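Local coordinates for uncharacterized protein YacP (Bacillus subtilis, PDB 5MQ8) that acts as an endoribonuclease in ribosome-dependent mRNA decay, at residues E107-A110 / I111-Q114; L5-G8 / Y9-I12; S154-V157 / L158-E162. All coordinates share one frame; numbering follows the deposited sequence.

Contact 1 of 3, residues E107-A110 / I111-Q114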
# COMPACT_ATOMS: atom_id res chain seq x y z
N GLU A 107 -3.39 30.56 -24.32
CA GLU A 107 -2.77 31.60 -23.51
C GLU A 107 -1.46 32.07 -24.11
O GLU A 107 -0.89 31.40 -24.97
CB GLU A 107 -2.60 31.16 -22.05
CG GLU A 107 -3.89 30.85 -21.30
CD GLU A 107 -4.89 31.98 -21.12
OE1 GLU A 107 -6.07 31.66 -20.85
OE2 GLU A 107 -4.51 33.17 -21.22
N GLN A 108 -0.98 33.22 -23.64
CA GLN A 108 0.26 33.83 -24.10
C GLN A 108 1.49 32.98 -23.88
O GLN A 108 2.33 32.89 -24.78
CB GLN A 108 0.46 35.22 -23.49
CG GLN A 108 -0.16 36.40 -24.25
CD GLN A 108 -0.35 36.22 -25.75
OE1 GLN A 108 -1.36 35.66 -26.21
NE2 GLN A 108 0.60 36.69 -26.54
N TRP A 109 1.62 32.36 -22.67
CA TRP A 109 2.77 31.54 -22.28
C TRP A 109 4.08 32.31 -22.52
O TRP A 109 5.01 31.80 -23.13
CB TRP A 109 2.75 30.16 -22.97
CG TRP A 109 1.62 29.30 -22.48
CD1 TRP A 109 0.43 29.07 -23.10
CD2 TRP A 109 1.52 28.69 -21.18
NE1 TRP A 109 -0.39 28.33 -22.30
CE2 TRP A 109 0.24 28.09 -21.10
CE3 TRP A 109 2.40 28.57 -20.08
CZ2 TRP A 109 -0.20 27.41 -19.96
CZ3 TRP A 109 1.97 27.88 -18.95
CH2 TRP A 109 0.68 27.31 -18.89
N ALA A 110 4.11 33.57 -22.04
CA ALA A 110 5.25 34.50 -22.16
C ALA A 110 6.56 33.93 -21.62
O ALA A 110 7.63 34.30 -22.11
CB ALA A 110 4.92 35.82 -21.47
N ILE A 111 6.49 32.99 -20.64
CA ILE A 111 7.64 32.33 -20.03
C ILE A 111 8.46 31.50 -21.04
O ILE A 111 9.66 31.27 -20.81
CB ILE A 111 7.21 31.51 -18.79
CG1 ILE A 111 8.41 31.23 -17.85
CG2 ILE A 111 6.42 30.22 -19.16
CD1 ILE A 111 8.45 29.87 -17.27
N PHE A 112 7.85 31.07 -22.17
CA PHE A 112 8.55 30.27 -23.17
C PHE A 112 9.54 31.10 -24.01
O PHE A 112 10.32 30.54 -24.79
CB PHE A 112 7.56 29.47 -24.03
CG PHE A 112 6.84 28.38 -23.26
CD1 PHE A 112 7.52 27.58 -22.35
CD2 PHE A 112 5.49 28.14 -23.48
CE1 PHE A 112 6.85 26.59 -21.63
CE2 PHE A 112 4.82 27.14 -22.76
CZ PHE A 112 5.51 26.37 -21.85
N GLY A 113 9.52 32.42 -23.81
CA GLY A 113 10.44 33.38 -24.41
C GLY A 113 11.46 33.85 -23.38
O GLY A 113 12.24 34.76 -23.66
N GLN A 114 11.45 33.24 -22.18
CA GLN A 114 12.33 33.58 -21.05
C GLN A 114 13.20 32.39 -20.58
O GLN A 114 13.58 32.31 -19.40
CB GLN A 114 11.51 34.15 -19.88
CG GLN A 114 10.93 35.53 -20.12
CD GLN A 114 9.83 35.84 -19.14
OE1 GLN A 114 10.07 36.07 -17.95
NE2 GLN A 114 8.60 35.87 -19.63
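W109, just before a short 3-10 turn, and F112 within it lie side by side in the loop between strands 98-101 and 117-119 of this PIN-like domain. Both rings leave the backbone in the same sense. In each, CG lies beside the backbone N and anti to the carbonyl carbon (chi1 -68° for W109 and -67° for F112). The two side chains also point the same way. The planes of the F112 ring and the W109 five-membered ring are nearly parallel, 24° apart. They are slid so far that they barely overlap, with centroids 5.7 Å apart. The close touch is aliphatic to aromatic instead: W109 CB meets F112 CD2 at 3.4 Å. I111 adds a methyl to both rings. Its CG2 stands at the edge of the indole, 4.4 Å from W109 CE3, and over one face of the F112 ring, toward its rim. W109 and I111 also pack on helix 80-90 and strand 98-101. The indole NE1 is hydrogen-bonded to D104, which fixes the rotation of the buried ring. The turn itself is held by i to i+3 bonds. F112 N donates to W109 O at 3.1 Å, and G113 N donates to A110 O at 3.2 Å. Q114 folds back over the end of the turn, and its amide is also bonded to E85 and Q89 of helix 80-90. Within the turn, Q114 NE2 gives A110 O a second, weak hydrogen bond of 3.1 Å.

Contact 2 of 3, residues L5-G8 / Y9-I12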
# COMPACT_ATOMS: atom_id res chain seq x y z
N LEU A 5 7.12 22.93 -13.54
CA LEU A 5 5.95 23.76 -13.25
C LEU A 5 4.84 23.16 -14.09
O LEU A 5 5.00 23.03 -15.31
CB LEU A 5 6.20 25.24 -13.60
CG LEU A 5 7.38 25.94 -12.89
CD1 LEU A 5 7.50 27.40 -13.31
CD2 LEU A 5 7.24 25.89 -11.38
N VAL A 6 3.78 22.70 -13.44
CA VAL A 6 2.70 21.96 -14.10
C VAL A 6 1.41 22.76 -14.22
O VAL A 6 0.90 23.27 -13.23
CB VAL A 6 2.46 20.57 -13.39
CG1 VAL A 6 1.40 19.74 -14.12
CG2 VAL A 6 3.76 19.78 -13.24
N ASP A 7 0.85 22.80 -15.45
CA ASP A 7 -0.45 23.40 -15.71
C ASP A 7 -1.44 22.28 -15.36
O ASP A 7 -1.71 21.40 -16.19
CB ASP A 7 -0.56 23.83 -17.18
CG ASP A 7 -1.88 24.46 -17.65
OD1 ASP A 7 -2.88 24.39 -16.89
OD2 ASP A 7 -1.93 24.93 -18.81
N GLY A 8 -1.88 22.30 -14.11
CA GLY A 8 -2.77 21.30 -13.51
C GLY A 8 -4.04 21.00 -14.27
O GLY A 8 -4.34 19.84 -14.54
N TYR A 9 -4.81 22.05 -14.60
CA TYR A 9 -6.07 21.91 -15.35
C TYR A 9 -5.84 21.28 -16.73
O TYR A 9 -6.61 20.42 -17.14
CB TYR A 9 -6.82 23.26 -15.49
CG TYR A 9 -8.12 23.14 -16.24
CD1 TYR A 9 -9.23 22.51 -15.67
CD2 TYR A 9 -8.23 23.59 -17.56
CE1 TYR A 9 -10.42 22.36 -16.38
CE2 TYR A 9 -9.42 23.44 -18.28
CZ TYR A 9 -10.52 22.84 -17.67
OH TYR A 9 -11.70 22.71 -18.36
N ASN A 10 -4.77 21.69 -17.42
CA ASN A 10 -4.42 21.15 -18.73
C ASN A 10 -4.16 19.65 -18.68
O ASN A 10 -4.60 18.94 -19.59
CB ASN A 10 -3.24 21.88 -19.34
CG ASN A 10 -3.00 21.51 -20.79
OD1 ASN A 10 -2.03 20.82 -21.13
ND2 ASN A 10 -3.89 21.95 -21.66
N MET A 11 -3.44 19.16 -17.63
CA MET A 11 -3.14 17.73 -17.46
C MET A 11 -4.43 16.97 -17.27
O MET A 11 -4.63 15.95 -17.92
CB MET A 11 -2.18 17.45 -16.27
CG MET A 11 -0.80 18.06 -16.41
SD MET A 11 0.08 17.72 -17.97
CE MET A 11 -0.01 19.31 -18.76
N ILE A 12 -5.30 17.49 -16.41
CA ILE A 12 -6.61 16.92 -16.08
C ILE A 12 -7.44 16.66 -17.36
O ILE A 12 -7.92 15.55 -17.53
CB ILE A 12 -7.36 17.77 -15.02
CG1 ILE A 12 -6.74 17.57 -13.62
CG2 ILE A 12 -8.87 17.46 -15.02
CD1 ILE A 12 -7.27 18.52 -12.50
O HOH W 1 -4.17 24.83 -14.19
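A strand-to-helix junction at the heart of the PIN-like fold brings D7 against N10. D7 ends the central strand 3-7 and is the N-cap of helix 8-14. Its CG is anti to the backbone N (chi1 178°), which carries the carboxylate forward over the first turn. There OD1 accepts a weak capping bond from N10 N at 3.3 Å. A water extends the cap. It donates to D7 OD1 at 3.0 Å and accepts from Y9 N at 2.9 Å, so two amides of the first turn are served by one carboxylate oxygen, one directly and one through water. The side chains of D7 and N10 cross at about a right angle, with D7 OD2 3.4 Å from N10 CB. Two of their oxygens bond outside the junction: D7 OD2 with T102, N10 OD1 with the backbone N of S103. These bonds link the helix start to the loop after strand 98-101. Regular helix bonds then take over. M11 N donates to D7 O at 3.2 Å, and I12 N to G8 O at 3.2 Å. On the apolar side, V6 and M11 cross at about a right angle, and V6 CG1 touches M11 CG at 3.6 Å. M11 is bent at chi2 (-51°) and chi3, and its CE comes back to 3.7 Å from D7 O. Both residues also pack on helices 23-44 and 121-145. An acidic residue at the end of the first strand of a parallel sheet is typical of PIN-domain nucleases, where it commonly belongs to the acidic active site; D7 is consistent with that place.

Contact 3 of 3, residues S154-V157 / L158-E162; sequences SEEV and LKTFE
T160 has OG1 beside its backbone N and anti to the carbonyl carbon (chi1 -49°), which turns the hydroxyl back along helix 151-165 toward E156. OG1 donates to E156 O at 2.8 Å. This is the common bond of a helical threonine to the carbonyl one turn earlier. T160 N donates to the same oxygen at 3.1 Å, and the two donors come from opposite faces of the carbonyl plane. The carbonyl is thus gripped twice. E156 also faces T160 with its carboxylate. Its CG is anti to the backbone N, and a bend at chi2 (57°) brings the acid round to the side of T160, where a water donates to both E156 OE1 and T160 OG1. K159 lies across the two glutamates obliquely, its aliphatic chain doing the touching. K159 CG is 3.4 Å from E155 O, while K159 CD is 4.2 Å from E156 OE2. The charged ends do not meet: E156 OE2 and K159 NZ stay 4.6 Å apart, so any attraction is probably modest. The carboxylate of E155 is engaged across the dimer interface instead, with R68, N66 and Q35 of the second subunit. E162, nearly two turns on, also reaches R68 of that subunit. V157 packs on L153 of the second subunit, so this helix helps to form the interface. Regular i to i+4 bonds run beneath the side chains. L158 N donates to S154 O and K159 N to E155 O, both at 2.9 Å. Just past T160, F161 N donates to V157 O at 3.0 Å.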
# COMPACT_ATOMS: atom_id res chain seq x y z
N SER A 154 0.93 -4.39 2.67
CA SER A 154 -0.08 -5.45 2.64
C SER A 154 -1.33 -5.03 3.41
O SER A 154 -2.43 -5.33 2.96
CB SER A 154 0.47 -6.75 3.20
OG SER A 154 1.51 -7.24 2.37
N GLU A 155 -1.14 -4.34 4.54
CA GLU A 155 -2.23 -3.82 5.35
C GLU A 155 -3.04 -2.78 4.56
O GLU A 155 -4.27 -2.80 4.63
CB GLU A 155 -1.71 -3.24 6.69
CG GLU A 155 -2.81 -2.88 7.68
CD GLU A 155 -3.87 -3.93 7.99
OE1 GLU A 155 -3.57 -5.14 7.92
OE2 GLU A 155 -5.00 -3.53 8.34
N GLU A 156 -2.37 -1.93 3.77
CA GLU A 156 -3.03 -0.95 2.90
C GLU A 156 -3.75 -1.64 1.71
O GLU A 156 -4.85 -1.23 1.37
CB GLU A 156 -2.05 0.14 2.45
CG GLU A 156 -2.72 1.42 1.99
CD GLU A 156 -3.63 2.08 3.01
OE1 GLU A 156 -4.81 2.31 2.67
OE2 GLU A 156 -3.18 2.33 4.15
N VAL A 157 -3.14 -2.70 1.13
CA VAL A 157 -3.76 -3.51 0.06
C VAL A 157 -5.07 -4.12 0.62
O VAL A 157 -6.13 -3.99 0.00
CB VAL A 157 -2.79 -4.62 -0.47
CG1 VAL A 157 -3.53 -5.66 -1.34
CG2 VAL A 157 -1.62 -4.02 -1.23
N LEU A 158 -4.98 -4.75 1.81
CA LEU A 158 -6.10 -5.37 2.49
C LEU A 158 -7.22 -4.38 2.80
O LEU A 158 -8.38 -4.70 2.55
CB LEU A 158 -5.63 -6.13 3.76
CG LEU A 158 -6.66 -7.03 4.45
CD1 LEU A 158 -7.29 -8.03 3.45
CD2 LEU A 158 -6.02 -7.79 5.62
N LYS A 159 -6.87 -3.17 3.31
CA LYS A 159 -7.84 -2.10 3.58
C LYS A 159 -8.60 -1.69 2.31
O LYS A 159 -9.82 -1.51 2.38
CB LYS A 159 -7.15 -0.88 4.19
CG LYS A 159 -6.96 -0.95 5.70
CD LYS A 159 -6.20 0.27 6.19
CE LYS A 159 -6.92 1.05 7.27
NZ LYS A 159 -6.17 2.28 7.67
N THR A 160 -7.90 -1.58 1.16
CA THR A 160 -8.48 -1.25 -0.14
C THR A 160 -9.47 -2.36 -0.59
O THR A 160 -10.53 -2.04 -1.14
CB THR A 160 -7.38 -0.99 -1.18
OG1 THR A 160 -6.42 -0.08 -0.64
CG2 THR A 160 -7.92 -0.43 -2.48
N PHE A 161 -9.11 -3.64 -0.37
CA PHE A 161 -9.94 -4.81 -0.73
C PHE A 161 -11.24 -4.79 0.07
O PHE A 161 -12.31 -5.04 -0.48
CB PHE A 161 -9.16 -6.13 -0.51
CG PHE A 161 -9.97 -7.40 -0.68
CD1 PHE A 161 -10.23 -7.92 -1.94
CD2 PHE A 161 -10.44 -8.10 0.43
CE1 PHE A 161 -10.96 -9.10 -2.10
CE2 PHE A 161 -11.19 -9.28 0.27
CZ PHE A 161 -11.44 -9.77 -0.99
N GLU A 162 -11.14 -4.49 1.37
CA GLU A 162 -12.27 -4.43 2.28
C GLU A 162 -13.16 -3.22 1.99
O GLU A 162 -14.39 -3.36 2.05
CB GLU A 162 -11.80 -4.43 3.73
CG GLU A 162 -11.17 -5.75 4.14
CD GLU A 162 -10.44 -5.72 5.46
OE1 GLU A 162 -10.00 -4.62 5.88
OE2 GLU A 162 -10.28 -6.79 6.08
O HOH W 2 -6.64 2.29 0.69

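How the contacts relate
From the N terminus, contact 2 comes first, where the central strand 3-7 turns into helix 8-14. Contact 1 follows in the loop between strands 98-101 and 117-119, and contact 3 lies in helix 151-165, the last helix of the chain. The three are in series; none nests in or crosses another, and each closes only a local turn. Contacts 1 and 2 meet in space: W109 CZ2 packs 3.2 Å from D7 OD2, tying the loop to the end of the central strand. Contact 3 stands apart, its nearest atoms about 21 Å from contact 2 and about 33 Å from contact 1, and faces the second subunit.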